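Side-chain contacts in nucleoside-diphosphate sugar epimerase (SulA family) (Corynebacterium glutamicum, PDB 3OH8), which probably epimerises nucleoside-diphosphate sugars, with a Rossmann-type domain expected to bind a dinucleotide cofactor: residues L177-P182 with R187-L192; M15-H20 with F69-R74; Y349-A352 with Q357-G360; F427-I432 with I436-G441. All coordinates share one frame; numbering follows the deposited sequence.

Contact 1 (L177-P182 with R187-L192); sequences LVRKEP and RFWDPL
Leu177 and Val178 run parallel to Arg187 and Phe188 as two short neighbouring strands, joined by two backbone hydrogen bonds: Val178 N reaches Arg187 O at 2.8 Å and Trp189 N reaches Val178 O at 2.7 Å. Leu177 and Arg187 lie side by side on one face of the sheet, while Val178 and Phe188 start out on the other. On the Leu177 face, CD2 of Leu177 sits 4.0 Å from Arg187 CB, and the guanidinium of Arg187 leads off to the backbone carbonyls of Leu198 and Asp200. Past the strand ends, Arg179 runs alongside the indole of Trp189, its CG 3.6 Å from Trp189 CE3. A bend at chi3 (-45°) then turns the guanidinium, whose plane stands 58° from the indole. Phe188 leans back over the turn, bringing its CE1 to 3.4 Å from Arg179 O in an oblique approach. A water ties the same region together, giving one hydrogen to Arg179 O (2.9 Å) and the other to Trp189 O (2.8 Å). Trp189 itself is buried against Pro232 and Leu236 of helix 222-242. Where the regular pairing stops, then, the water takes over as a bridge between carbonyls that cannot bond each other, and Arg179 spends its methylenes on the tryptophan while its charge stays at the exposed side of the Rossmann-type domain.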
loop_
_atom_site.group_PDB
_atom_site.type_symbol
_atom_site.label_atom_id
_atom_site.label_comp_id
_atom_site.label_asym_id
_atom_site.label_seq_id
_atom_site.Cartn_x
_atom_site.Cartn_y
_atom_site.Cartn_z
ATOM N N LEU A 177 -0.061 13.780 -11.622
ATOM C CA LEU A 177 0.309 14.104 -13.002
ATOM C C LEU A 177 -0.124 12.948 -13.877
ATOM O O LEU A 177 0.476 11.882 -13.832
ATOM C CB LEU A 177 1.825 14.324 -13.127
ATOM C CG LEU A 177 2.396 15.249 -12.038
ATOM C CD1 LEU A 177 3.924 15.408 -12.120
ATOM C CD2 LEU A 177 1.702 16.612 -12.055
ATOM N N VAL A 178 -1.178 13.149 -14.664
ATOM C CA VAL A 178 -1.792 12.022 -15.366
ATOM C C VAL A 178 -1.673 12.104 -16.879
ATOM O O VAL A 178 -1.574 13.188 -17.461
ATOM C CB VAL A 178 -3.280 11.839 -14.957
ATOM C CG1 VAL A 178 -3.379 11.607 -13.450
ATOM C CG2 VAL A 178 -4.089 13.064 -15.360
ATOM N N ARG A 179 -1.687 10.947 -17.522
ATOM C CA ARG A 179 -1.449 10.919 -18.958
ATOM C C ARG A 179 -2.721 11.056 -19.782
ATOM O O ARG A 179 -2.663 11.253 -20.991
ATOM C CB ARG A 179 -0.653 9.678 -19.338
ATOM C CG ARG A 179 0.735 9.680 -18.713
ATOM C CD ARG A 179 1.543 8.494 -19.145
ATOM N NE ARG A 179 0.763 7.266 -19.084
ATOM C CZ ARG A 179 0.784 6.331 -20.029
ATOM N NH1 ARG A 179 1.553 6.492 -21.100
ATOM N NH2 ARG A 179 0.037 5.240 -19.905
ATOM N N LYS A 180 -3.874 10.972 -19.132
ATOM C CA LYS A 180 -5.142 11.154 -19.841
ATOM C C LYS A 180 -6.266 11.369 -18.846
ATOM O O LYS A 180 -6.104 11.121 -17.651
ATOM C CB LYS A 180 -5.454 9.941 -20.725
ATOM C CG LYS A 180 -5.700 8.653 -19.946
ATOM C CD LYS A 180 -5.949 7.472 -20.871
ATOM C CE LYS A 180 -6.198 6.193 -20.082
ATOM N NZ LYS A 180 -6.734 5.096 -20.946
ATOM N N GLU A 181 -7.396 11.863 -19.339
ATOM C CA GLU A 181 -8.586 11.999 -18.514
ATOM C C GLU A 181 -8.278 12.618 -17.157
ATOM O O GLU A 181 -8.606 12.040 -16.125
ATOM C CB GLU A 181 -9.235 10.623 -18.334
ATOM C CG GLU A 181 -9.479 9.930 -19.678
ATOM C CD GLU A 181 -10.032 8.528 -19.541
ATOM O OE1 GLU A 181 -11.017 8.212 -20.239
ATOM O OE2 GLU A 181 -9.486 7.746 -18.734
ATOM N N PRO A 182 -7.637 13.797 -17.150
ATOM C CA PRO A 182 -7.355 14.446 -15.861
ATOM C C PRO A 182 -8.625 14.931 -15.162
ATOM O O PRO A 182 -9.502 15.514 -15.799
ATOM C CB PRO A 182 -6.505 15.656 -16.261
ATOM C CG PRO A 182 -6.874 15.919 -17.701
ATOM C CD PRO A 182 -7.069 14.552 -18.282
ATOM N N ARG A 187 -3.239 17.201 -13.087
ATOM C CA ARG A 187 -2.551 17.885 -14.173
ATOM C C ARG A 187 -2.151 16.945 -15.300
ATOM O O ARG A 187 -1.637 15.852 -15.061
ATOM C CB ARG A 187 -1.326 18.614 -13.645
ATOM C CG ARG A 187 -1.685 19.744 -12.719
ATOM C CD ARG A 187 -0.466 20.394 -12.129
ATOM N NE ARG A 187 -0.851 21.346 -11.093
ATOM C CZ ARG A 187 0.013 21.995 -10.327
ATOM N NH1 ARG A 187 1.321 21.787 -10.478
ATOM N NH2 ARG A 187 -0.430 22.841 -9.406
ATOM N N PHE A 188 -2.393 17.389 -16.530
ATOM C CA PHE A 188 -2.048 16.621 -17.706
ATOM C C PHE A 188 -0.538 16.563 -17.906
ATOM O O PHE A 188 0.151 17.592 -17.971
ATOM C CB PHE A 188 -2.727 17.207 -18.956
ATOM C CG PHE A 188 -2.397 16.473 -20.218
ATOM C CD1 PHE A 188 -3.033 15.285 -20.527
ATOM C CD2 PHE A 188 -1.442 16.967 -21.098
ATOM C CE1 PHE A 188 -2.731 14.599 -21.700
ATOM C CE2 PHE A 188 -1.128 16.277 -22.269
ATOM C CZ PHE A 188 -1.771 15.097 -22.570
ATOM N N TRP A 189 -0.020 15.346 -17.999
ATOM C CA TRP A 189 1.406 15.160 -18.199
ATOM C C TRP A 189 1.664 14.546 -19.565
ATOM O O TRP A 189 1.211 13.441 -19.846
ATOM C CB TRP A 189 1.985 14.268 -17.100
ATOM C CG TRP A 189 3.413 13.847 -17.336
ATOM C CD1 TRP A 189 4.461 14.649 -17.678
ATOM C CD2 TRP A 189 3.941 12.522 -17.214
ATOM N NE1 TRP A 189 5.616 13.901 -17.788
ATOM C CE2 TRP A 189 5.318 12.592 -17.507
ATOM C CE3 TRP A 189 3.381 11.282 -16.880
ATOM C CZ2 TRP A 189 6.144 11.468 -17.480
ATOM C CZ3 TRP A 189 4.205 10.171 -16.853
ATOM C CH2 TRP A 189 5.565 10.272 -17.158
ATOM N N ASP A 190 2.383 15.282 -20.405
ATOM C CA ASP A 190 2.872 14.775 -21.690
ATOM C C ASP A 190 4.317 14.350 -21.483
ATOM O O ASP A 190 5.190 15.195 -21.354
ATOM C CB ASP A 190 2.817 15.882 -22.743
ATOM C CG ASP A 190 3.220 15.393 -24.128
ATOM O OD1 ASP A 190 3.807 14.294 -24.225
ATOM O OD2 ASP A 190 2.953 16.108 -25.120
ATOM N N PRO A 191 4.571 13.039 -21.424
ATOM C CA PRO A 191 5.907 12.577 -21.025
ATOM C C PRO A 191 7.032 13.153 -21.884
ATOM O O PRO A 191 8.108 13.449 -21.354
ATOM C CB PRO A 191 5.823 11.060 -21.197
ATOM C CG PRO A 191 4.358 10.744 -21.054
ATOM C CD PRO A 191 3.646 11.922 -21.685
ATOM N N LEU A 192 6.793 13.325 -23.182
ATOM C CA LEU A 192 7.854 13.800 -24.074
ATOM C C LEU A 192 7.824 15.303 -24.275
ATOM O O LEU A 192 8.606 15.846 -25.049
ATOM C CB LEU A 192 7.800 13.084 -25.425
ATOM C CG LEU A 192 8.142 11.592 -25.348
ATOM C CD1 LEU A 192 7.856 10.895 -26.666
ATOM C CD2 LEU A 192 9.600 11.403 -24.923
HETATM O O HOH W 1 -0.038 12.017 -21.933
#

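Contact 2 (M15-H20 with F69-R74); sequences MVWDWH and FLNGSR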
loop_
_atom_site.group_PDB
_atom_site.type_symbol
_atom_site.label_atom_id
_atom_site.label_comp_id
_atom_site.label_asym_id
_atom_site.label_seq_id
_atom_site.Cartn_x
_atom_site.Cartn_y
_atom_site.Cartn_z
HETATM N N MSE A 15 -6.986 10.981 17.119
HETATM C CA MSE A 15 -6.107 10.717 15.975
HETATM C C MSE A 15 -6.693 9.615 15.091
HETATM O O MSE A 15 -6.688 9.709 13.855
HETATM C CB MSE A 15 -4.697 10.328 16.463
HETATM C CG MSE A 15 -3.715 9.794 15.373
HETATM SE SE MSE A 15 -2.061 9.381 16.036
HETATM C CE MSE A 15 -1.730 10.840 17.035
ATOM N N VAL A 16 -7.177 8.552 15.716
ATOM C CA VAL A 16 -7.718 7.427 14.954
ATOM C C VAL A 16 -8.950 7.833 14.152
ATOM O O VAL A 16 -9.062 7.532 12.959
ATOM C CB VAL A 16 -8.057 6.241 15.873
ATOM C CG1 VAL A 16 -8.688 5.110 15.079
ATOM C CG2 VAL A 16 -6.802 5.761 16.585
ATOM N N TRP A 17 -9.867 8.538 14.802
ATOM C CA TRP A 17 -11.056 9.041 14.122
ATOM C C TRP A 17 -10.654 9.929 12.956
ATOM O O TRP A 17 -11.130 9.774 11.817
ATOM C CB TRP A 17 -11.906 9.851 15.101
ATOM C CG TRP A 17 -13.045 10.529 14.427
ATOM C CD1 TRP A 17 -13.078 11.811 13.956
ATOM C CD2 TRP A 17 -14.314 9.948 14.116
ATOM N NE1 TRP A 17 -14.303 12.068 13.378
ATOM C CE2 TRP A 17 -15.078 10.939 13.465
ATOM C CE3 TRP A 17 -14.878 8.684 14.324
ATOM C CZ2 TRP A 17 -16.377 10.705 13.024
ATOM C CZ3 TRP A 17 -16.176 8.454 13.886
ATOM C CH2 TRP A 17 -16.912 9.463 13.249
ATOM N N ASP A 18 -9.767 10.868 13.257
ATOM C CA ASP A 18 -9.285 11.822 12.276
ATOM C C ASP A 18 -8.798 11.119 11.014
ATOM O O ASP A 18 -9.086 11.543 9.896
ATOM C CB ASP A 18 -8.118 12.581 12.877
ATOM C CG ASP A 18 -8.179 14.042 12.584
ATOM O OD1 ASP A 18 -8.662 14.779 13.474
ATOM O OD2 ASP A 18 -7.752 14.442 11.473
ATOM N N TRP A 19 -8.045 10.043 11.208
ATOM C CA TRP A 19 -7.465 9.292 10.085
ATOM C C TRP A 19 -8.551 8.783 9.127
ATOM O O TRP A 19 -8.385 8.806 7.893
ATOM C CB TRP A 19 -6.621 8.142 10.647
ATOM C CG TRP A 19 -5.872 7.316 9.621
ATOM C CD1 TRP A 19 -4.564 7.448 9.248
ATOM C CD2 TRP A 19 -6.399 6.218 8.870
ATOM N NE1 TRP A 19 -4.245 6.497 8.298
ATOM C CE2 TRP A 19 -5.353 5.734 8.052
ATOM C CE3 TRP A 19 -7.658 5.608 8.800
ATOM C CZ2 TRP A 19 -5.533 4.657 7.182
ATOM C CZ3 TRP A 19 -7.834 4.543 7.939
ATOM C CH2 TRP A 19 -6.776 4.075 7.138
ATOM N N HIS A 20 -9.665 8.328 9.697
ATOM C CA HIS A 20 -10.789 7.807 8.909
ATOM C C HIS A 20 -11.533 8.891 8.121
ATOM O O HIS A 20 -12.192 8.591 7.121
ATOM C CB HIS A 20 -11.790 7.060 9.809
ATOM C CG HIS A 20 -11.294 5.741 10.304
ATOM N ND1 HIS A 20 -10.416 5.624 11.365
ATOM C CD2 HIS A 20 -11.564 4.473 9.901
ATOM C CE1 HIS A 20 -10.160 4.348 11.582
ATOM N NE2 HIS A 20 -10.835 3.629 10.695
ATOM N N PHE A 69 -24.413 7.913 12.844
ATOM C CA PHE A 69 -23.252 8.767 13.006
ATOM C C PHE A 69 -23.250 9.430 14.383
ATOM O O PHE A 69 -24.274 9.922 14.842
ATOM C CB PHE A 69 -23.249 9.842 11.931
ATOM C CG PHE A 69 -22.109 10.809 12.048
ATOM C CD1 PHE A 69 -20.830 10.449 11.626
ATOM C CD2 PHE A 69 -22.308 12.076 12.569
ATOM C CE1 PHE A 69 -19.781 11.339 11.720
ATOM C CE2 PHE A 69 -21.253 12.976 12.677
ATOM C CZ PHE A 69 -19.989 12.608 12.251
ATOM N N LEU A 70 -22.100 9.418 15.045
ATOM C CA LEU A 70 -21.882 10.255 16.217
ATOM C C LEU A 70 -20.480 10.805 16.101
ATOM O O LEU A 70 -19.507 10.046 16.119
ATOM C CB LEU A 70 -22.026 9.460 17.514
ATOM C CG LEU A 70 -21.828 10.270 18.805
ATOM C CD1 LEU A 70 -22.657 11.556 18.800
ATOM C CD2 LEU A 70 -22.156 9.435 20.032
ATOM N N ASN A 71 -20.375 12.120 15.962
ATOM C CA ASN A 71 -19.095 12.753 15.685
ATOM C C ASN A 71 -18.000 12.275 16.632
ATOM O O ASN A 71 -18.101 12.418 17.852
ATOM C CB ASN A 71 -19.209 14.283 15.707
ATOM C CG ASN A 71 -17.966 14.970 15.145
ATOM O OD1 ASN A 71 -17.599 16.065 15.577
ATOM N ND2 ASN A 71 -17.312 14.325 14.178
ATOM N N GLY A 72 -16.958 11.685 16.054
ATOM C CA GLY A 72 -15.826 11.216 16.821
ATOM C C GLY A 72 -15.973 9.840 17.447
ATOM O O GLY A 72 -15.023 9.364 18.060
ATOM N N SER A 73 -17.136 9.204 17.295
ATOM C CA SER A 73 -17.413 7.929 17.978
ATOM C C SER A 73 -17.963 6.841 17.073
ATOM O O SER A 73 -17.795 5.654 17.354
ATOM C CB SER A 73 -18.415 8.122 19.141
ATOM O OG SER A 73 -17.881 8.989 20.120
ATOM N N ARG A 74 -18.682 7.237 16.027
ATOM C CA ARG A 74 -19.355 6.251 15.203
ATOM C C ARG A 74 -19.684 6.759 13.816
ATOM O O ARG A 74 -20.101 7.902 13.654
ATOM C CB ARG A 74 -20.639 5.774 15.881
ATOM C CG ARG A 74 -21.371 4.694 15.099
ATOM C CD ARG A 74 -22.618 4.219 15.852
ATOM N NE ARG A 74 -22.282 3.458 17.048
ATOM C CZ ARG A 74 -23.179 2.858 17.823
ATOM N NH1 ARG A 74 -24.463 2.922 17.514
ATOM N NH2 ARG A 74 -22.794 2.190 18.900
#
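Helix 13-21 meets the connection between strands 59-64 and 74-78 here through Trp17, the residue of 15-20 that makes the contact. Its indole lies over the Gly72-Ser73 backbone of a turn that closes in a classic beta bulge, where Leu70 O accepts from both Ser73 N (2.8 Å) and Arg74 N (2.9 Å). Gly72 CA stands over the five-membered ring, 3.5 Å from its centroid, a CH-pi contact. Gly72 N comes down over the same face to 3.2 Å from Trp17 CZ2, and Ser73 N follows nearer the rim, 3.6 Å from Trp17 CZ3. With CG of Trp17 anti to the backbone N (chi1 173°), the indole leaves the helix toward the loop. Phe69 comes from another side: its CE1 meets the edge of the indole, 3.7 Å from Trp17 CZ2, with the planes 51° apart, so the pair is neither stacked nor edge-to-face. Gly72 has a positive phi (84°) and, with no side chain, can lay its CA against the indole. Beyond the segments, Arg13 of the same helix bonds Gly72 O, and Phe96 meets Trp17 edge-to-face. Two short helices after the first strand, a curved antiparallel sheet and the long helix 119-139 together are consistent with a helix-grip fold, in which this contact ties the first helix to a hairpin loop of the sheet.

Contact 3 (Y349-A352 with Q357-G360); sequences YYRA and QISG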
loop_
_atom_site.group_PDB
_atom_site.type_symbol
_atom_site.label_atom_id
_atom_site.label_comp_id
_atom_site.label_asym_id
_atom_site.label_seq_id
_atom_site.Cartn_x
_atom_site.Cartn_y
_atom_site.Cartn_z
ATOM N N TYR A 349 8.757 4.761 -0.215
ATOM C CA TYR A 349 8.532 5.992 -0.973
ATOM C C TYR A 349 8.168 7.148 -0.049
ATOM O O TYR A 349 8.711 8.253 -0.154
ATOM C CB TYR A 349 7.425 5.793 -2.019
ATOM C CG TYR A 349 7.968 5.276 -3.346
ATOM C CD1 TYR A 349 8.586 6.136 -4.246
ATOM C CD2 TYR A 349 7.839 3.932 -3.700
ATOM C CE1 TYR A 349 9.085 5.664 -5.473
ATOM C CE2 TYR A 349 8.332 3.456 -4.911
ATOM C CZ TYR A 349 8.962 4.324 -5.786
ATOM O OH TYR A 349 9.448 3.848 -6.991
ATOM N N TYR A 350 7.224 6.877 0.844
ATOM C CA TYR A 350 6.709 7.882 1.768
ATOM C C TYR A 350 7.861 8.410 2.609
ATOM O O TYR A 350 8.074 9.621 2.694
ATOM C CB TYR A 350 5.610 7.239 2.621
ATOM C CG TYR A 350 4.742 8.177 3.430
ATOM C CD1 TYR A 350 5.297 9.130 4.266
ATOM C CD2 TYR A 350 3.350 8.066 3.390
ATOM C CE1 TYR A 350 4.481 9.976 5.034
ATOM C CE2 TYR A 350 2.534 8.896 4.144
ATOM C CZ TYR A 350 3.108 9.848 4.966
ATOM O OH TYR A 350 2.290 10.672 5.714
ATOM N N ARG A 351 8.641 7.501 3.191
ATOM C CA ARG A 351 9.821 7.911 3.931
ATOM C C ARG A 351 10.776 8.753 3.085
ATOM O O ARG A 351 11.285 9.779 3.550
ATOM C CB ARG A 351 10.574 6.702 4.506
ATOM C CG ARG A 351 11.745 7.134 5.364
ATOM C CD ARG A 351 12.536 5.989 5.987
ATOM N NE ARG A 351 13.629 6.566 6.762
ATOM C CZ ARG A 351 14.212 5.996 7.808
ATOM N NH1 ARG A 351 13.839 4.792 8.218
ATOM N NH2 ARG A 351 15.167 6.658 8.454
ATOM N N ALA A 352 11.044 8.312 1.855
ATOM C CA ALA A 352 11.966 9.057 0.987
ATOM C C ALA A 352 11.480 10.495 0.786
ATOM O O ALA A 352 12.268 11.442 0.769
ATOM C CB ALA A 352 12.117 8.352 -0.363
ATOM N N GLN A 357 17.399 12.229 4.990
ATOM C CA GLN A 357 18.513 11.276 5.099
ATOM C C GLN A 357 18.597 10.366 3.881
ATOM O O GLN A 357 19.627 9.732 3.625
ATOM C CB GLN A 357 18.350 10.376 6.319
ATOM C CG GLN A 357 18.568 11.035 7.656
ATOM C CD GLN A 357 18.262 10.085 8.804
ATOM O OE1 GLN A 357 17.119 9.658 8.985
ATOM N NE2 GLN A 357 19.283 9.749 9.583
ATOM N N ILE A 358 17.499 10.284 3.147
ATOM C CA ILE A 358 17.398 9.353 2.027
ATOM C C ILE A 358 17.846 10.001 0.726
ATOM O O ILE A 358 17.206 10.926 0.225
ATOM C CB ILE A 358 15.960 8.808 1.889
ATOM C CG1 ILE A 358 15.605 8.021 3.153
ATOM C CG2 ILE A 358 15.821 7.924 0.647
ATOM C CD1 ILE A 358 14.253 7.405 3.124
ATOM N N SER A 359 18.957 9.523 0.181
ATOM C CA SER A 359 19.380 9.999 -1.127
ATOM C C SER A 359 20.254 8.958 -1.807
ATOM O O SER A 359 20.801 8.067 -1.142
ATOM C CB SER A 359 20.110 11.346 -1.019
ATOM O OG SER A 359 21.445 11.177 -0.610
ATOM N N GLY A 360 20.372 9.059 -3.130
ATOM C CA GLY A 360 21.095 8.051 -3.898
ATOM C C GLY A 360 20.246 6.804 -4.069
ATOM O O GLY A 360 19.023 6.845 -3.864
#
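Apolar packing carries the contact between Arg351-Ala352 and Ile358, and the methyl CD1 of Ile358 is its point. That methyl pushes against the helix from the loop, 3.4 Å from Arg351 CG and 3.5 Å from Ala352 CA, with Arg351 CD close behind at 3.6 Å from the same CD1. The other branch of Ile358, CG2, packs on Ala352, 3.9 Å from its CB. Ile358 crosses the arginine at about a right angle, so its end meets the side of the aliphatic stem. Arg351 makes this possible by being stretched: its CG is anti to the backbone N (chi1 -176°) and the chain stays extended out to NE, laying a row of methylenes along which the methyl can sit.

No hydrogen bond crosses directly between the two segments; the polar links run through neighbouring residues. The buried guanidinium of Arg351 forms a salt bridge from NE to Asp355 OD2 and bonds His425 ND1 through NH1, while Asp355 OD1 also accepts from Gln357 N and so holds the start of the loop. Arg298 NH1 bonds both Ala352 O and Ile358 O, linking helix to loop.

Strands 336-341 and 360-364 both pair in parallel with strand 298-308, on whose Ala300 Ile358 also rests, and helix 342-354 connects them: the contact lies at the helix-to-strand turn of a beta-alpha-beta crossover in the Rossmann-type sheet.

Contact 4 (F427-I432 with I436-G441); sequences FRYTDI and IAHELG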
loop_
_atom_site.group_PDB
_atom_site.type_symbol
_atom_site.label_atom_id
_atom_site.label_comp_id
_atom_site.label_asym_id
_atom_site.label_seq_id
_atom_site.Cartn_x
_atom_site.Cartn_y
_atom_site.Cartn_z
ATOM N N PHE A 427 10.519 -2.669 8.886
ATOM C CA PHE A 427 9.701 -3.236 7.819
ATOM C C PHE A 427 8.444 -3.825 8.422
ATOM O O PHE A 427 8.483 -4.420 9.492
ATOM C CB PHE A 427 10.452 -4.346 7.081
ATOM C CG PHE A 427 11.562 -3.849 6.213
ATOM C CD1 PHE A 427 12.826 -3.650 6.736
ATOM C CD2 PHE A 427 11.344 -3.585 4.872
ATOM C CE1 PHE A 427 13.864 -3.199 5.940
ATOM C CE2 PHE A 427 12.376 -3.122 4.064
ATOM C CZ PHE A 427 13.638 -2.928 4.595
ATOM N N ARG A 428 7.330 -3.666 7.721
ATOM C CA ARG A 428 6.078 -4.275 8.127
ATOM C C ARG A 428 6.141 -5.790 7.982
ATOM O O ARG A 428 5.647 -6.522 8.839
ATOM C CB ARG A 428 4.933 -3.741 7.275
ATOM C CG ARG A 428 4.668 -2.253 7.465
ATOM C CD ARG A 428 3.337 -1.857 6.836
ATOM N NE ARG A 428 3.202 -0.403 6.714
ATOM C CZ ARG A 428 2.041 0.220 6.546
ATOM N NH1 ARG A 428 0.925 -0.492 6.486
ATOM N NH2 ARG A 428 1.993 1.549 6.439
ATOM N N TYR A 429 6.731 -6.257 6.885
ATOM C CA TYR A 429 6.817 -7.691 6.624
ATOM C C TYR A 429 8.232 -8.098 6.234
ATOM O O TYR A 429 8.689 -7.835 5.125
ATOM C CB TYR A 429 5.813 -8.088 5.548
ATOM C CG TYR A 429 4.433 -7.596 5.880
ATOM C CD1 TYR A 429 3.659 -8.251 6.832
ATOM C CD2 TYR A 429 3.921 -6.447 5.281
ATOM C CE1 TYR A 429 2.392 -7.783 7.175
ATOM C CE2 TYR A 429 2.656 -5.977 5.606
ATOM C CZ TYR A 429 1.904 -6.651 6.564
ATOM O OH TYR A 429 0.665 -6.202 6.904
ATOM N N THR A 430 8.935 -8.726 7.165
ATOM C CA THR A 430 10.287 -9.191 6.888
ATOM C C THR A 430 10.252 -10.580 6.236
ATOM O O THR A 430 11.191 -10.976 5.543
ATOM C CB THR A 430 11.140 -9.230 8.182
ATOM O OG1 THR A 430 10.459 -10.003 9.171
ATOM C CG2 THR A 430 11.344 -7.825 8.738
ATOM N N ASP A 431 9.164 -11.314 6.454
ATOM C CA ASP A 431 9.057 -12.681 5.946
ATOM C C ASP A 431 7.954 -12.804 4.907
ATOM O O ASP A 431 6.834 -12.345 5.119
ATOM C CB ASP A 431 8.788 -13.660 7.090
ATOM C CG ASP A 431 9.699 -13.427 8.275
ATOM O OD1 ASP A 431 10.928 -13.306 8.066
ATOM O OD2 ASP A 431 9.182 -13.361 9.414
ATOM N N ILE A 432 8.269 -13.454 3.794
ATOM C CA ILE A 432 7.347 -13.493 2.670
ATOM C C ILE A 432 6.020 -14.192 2.987
ATOM O O ILE A 432 4.972 -13.801 2.476
ATOM C CB ILE A 432 8.006 -14.137 1.433
ATOM C CG1 ILE A 432 7.167 -13.848 0.187
ATOM C CG2 ILE A 432 8.219 -15.630 1.657
ATOM C CD1 ILE A 432 7.871 -14.169 -1.111
ATOM N N ILE A 436 2.453 -12.450 2.334
ATOM C CA ILE A 436 1.447 -13.120 1.508
ATOM C C ILE A 436 0.138 -13.332 2.280
ATOM O O ILE A 436 -0.958 -13.176 1.726
ATOM C CB ILE A 436 1.993 -14.468 0.980
ATOM C CG1 ILE A 436 3.087 -14.229 -0.068
ATOM C CG2 ILE A 436 0.886 -15.327 0.387
ATOM C CD1 ILE A 436 3.967 -15.445 -0.292
ATOM N N ALA A 437 0.249 -13.678 3.563
ATOM C CA ALA A 437 -0.932 -13.853 4.401
ATOM C C ALA A 437 -1.744 -12.550 4.464
ATOM O O ALA A 437 -2.985 -12.552 4.409
ATOM C CB ALA A 437 -0.524 -14.302 5.801
ATOM N N HIS A 438 -1.026 -11.436 4.567
ATOM C CA HIS A 438 -1.653 -10.114 4.604
ATOM C C HIS A 438 -2.338 -9.809 3.278
ATOM O O HIS A 438 -3.499 -9.397 3.244
ATOM C CB HIS A 438 -0.602 -9.045 4.945
ATOM C CG HIS A 438 -1.164 -7.658 5.092
ATOM N ND1 HIS A 438 -2.044 -7.320 6.087
ATOM C CD2 HIS A 438 -0.935 -6.526 4.382
ATOM C CE1 HIS A 438 -2.363 -6.035 5.980
ATOM N NE2 HIS A 438 -1.699 -5.533 4.953
ATOM N N GLU A 439 -1.625 -10.027 2.182
ATOM C CA GLU A 439 -2.130 -9.635 0.867
ATOM C C GLU A 439 -3.228 -10.532 0.283
ATOM O O GLU A 439 -4.097 -10.062 -0.460
ATOM C CB GLU A 439 -0.962 -9.489 -0.107
ATOM C CG GLU A 439 -0.108 -8.286 0.208
ATOM C CD GLU A 439 -0.891 -6.993 0.104
ATOM O OE1 GLU A 439 -1.774 -6.885 -0.782
ATOM O OE2 GLU A 439 -0.623 -6.087 0.919
ATOM N N LEU A 440 -3.214 -11.809 0.648
ATOM C CA LEU A 440 -4.185 -12.759 0.107
ATOM C C LEU A 440 -5.299 -13.089 1.104
ATOM O O LEU A 440 -6.199 -13.879 0.800
ATOM C CB LEU A 440 -3.486 -14.043 -0.357
ATOM C CG LEU A 440 -2.461 -13.857 -1.482
ATOM C CD1 LEU A 440 -1.845 -15.198 -1.893
ATOM C CD2 LEU A 440 -3.106 -13.173 -2.688
ATOM N N GLY A 441 -5.235 -12.483 2.287
ATOM C CA GLY A 441 -6.337 -12.531 3.237
ATOM C C GLY A 441 -6.403 -13.763 4.122
ATOM O O GLY A 441 -7.473 -14.328 4.317
#
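Ile432 O accepts the backbone N-H of Ile436 at 2.9 Å, an angle of 158° at the hydrogen, in the first turn of helix 432-440. The two side chains follow the same turn and cross at a slant, Ile432 CG1 lying 3.6 Å from Ile436 CD1; Phe337 and Trp339 of strand 336-341 touch Ile432 from outside. Two residues after Ile436, His438 meets Tyr429, which comes from the loop before the helix. The phenol end lies over one face of the imidazole: Tyr429 OH is 3.0 Å from His438 CG and Tyr429 CZ 3.5 Å from the same atom. The rings form an offset stack, centroids 4.9 Å apart and planes at 29°. With CG of His438 anti to its backbone N (chi1 -176°), the imidazole swings toward the loop. Both its nitrogens are engaged beyond the segments, ND1 with Glu443 OE1 and NE2 with Gln128 OE1 and, weakly, Asp343 OD2; Tyr124 also stacks on the ring. These oxygen acceptors, two of them carboxylates, could raise the histidine's affinity for a second proton; they also fix the rotation of the imidazole, so that Tyr429 lies on a buried ring whose plane is already set.

In the fold
Along the chain the contacts come in series, contact 2 first, then contacts 1, 3 and 4. Contact 2 belongs to the N-terminal antiparallel sheet with its helices; contacts 1 and 3 share the mixed Rossmann-type sheet, with centres about 25 Å apart, at strands 173-178 and 187-188 and at the helix leading to strand 360-364. Contact 4 follows in the DUF1731 region, its centre about 22 Å from that of contact 3. None touches another. Helix 119-139 bridges the parts: it meets Trp19 near contact 2, Tyr350 near contact 3 and His438 in contact 4. N-terminal domain, Rossmann-type domain and C-terminal region thus pack round one long helix within a single chain.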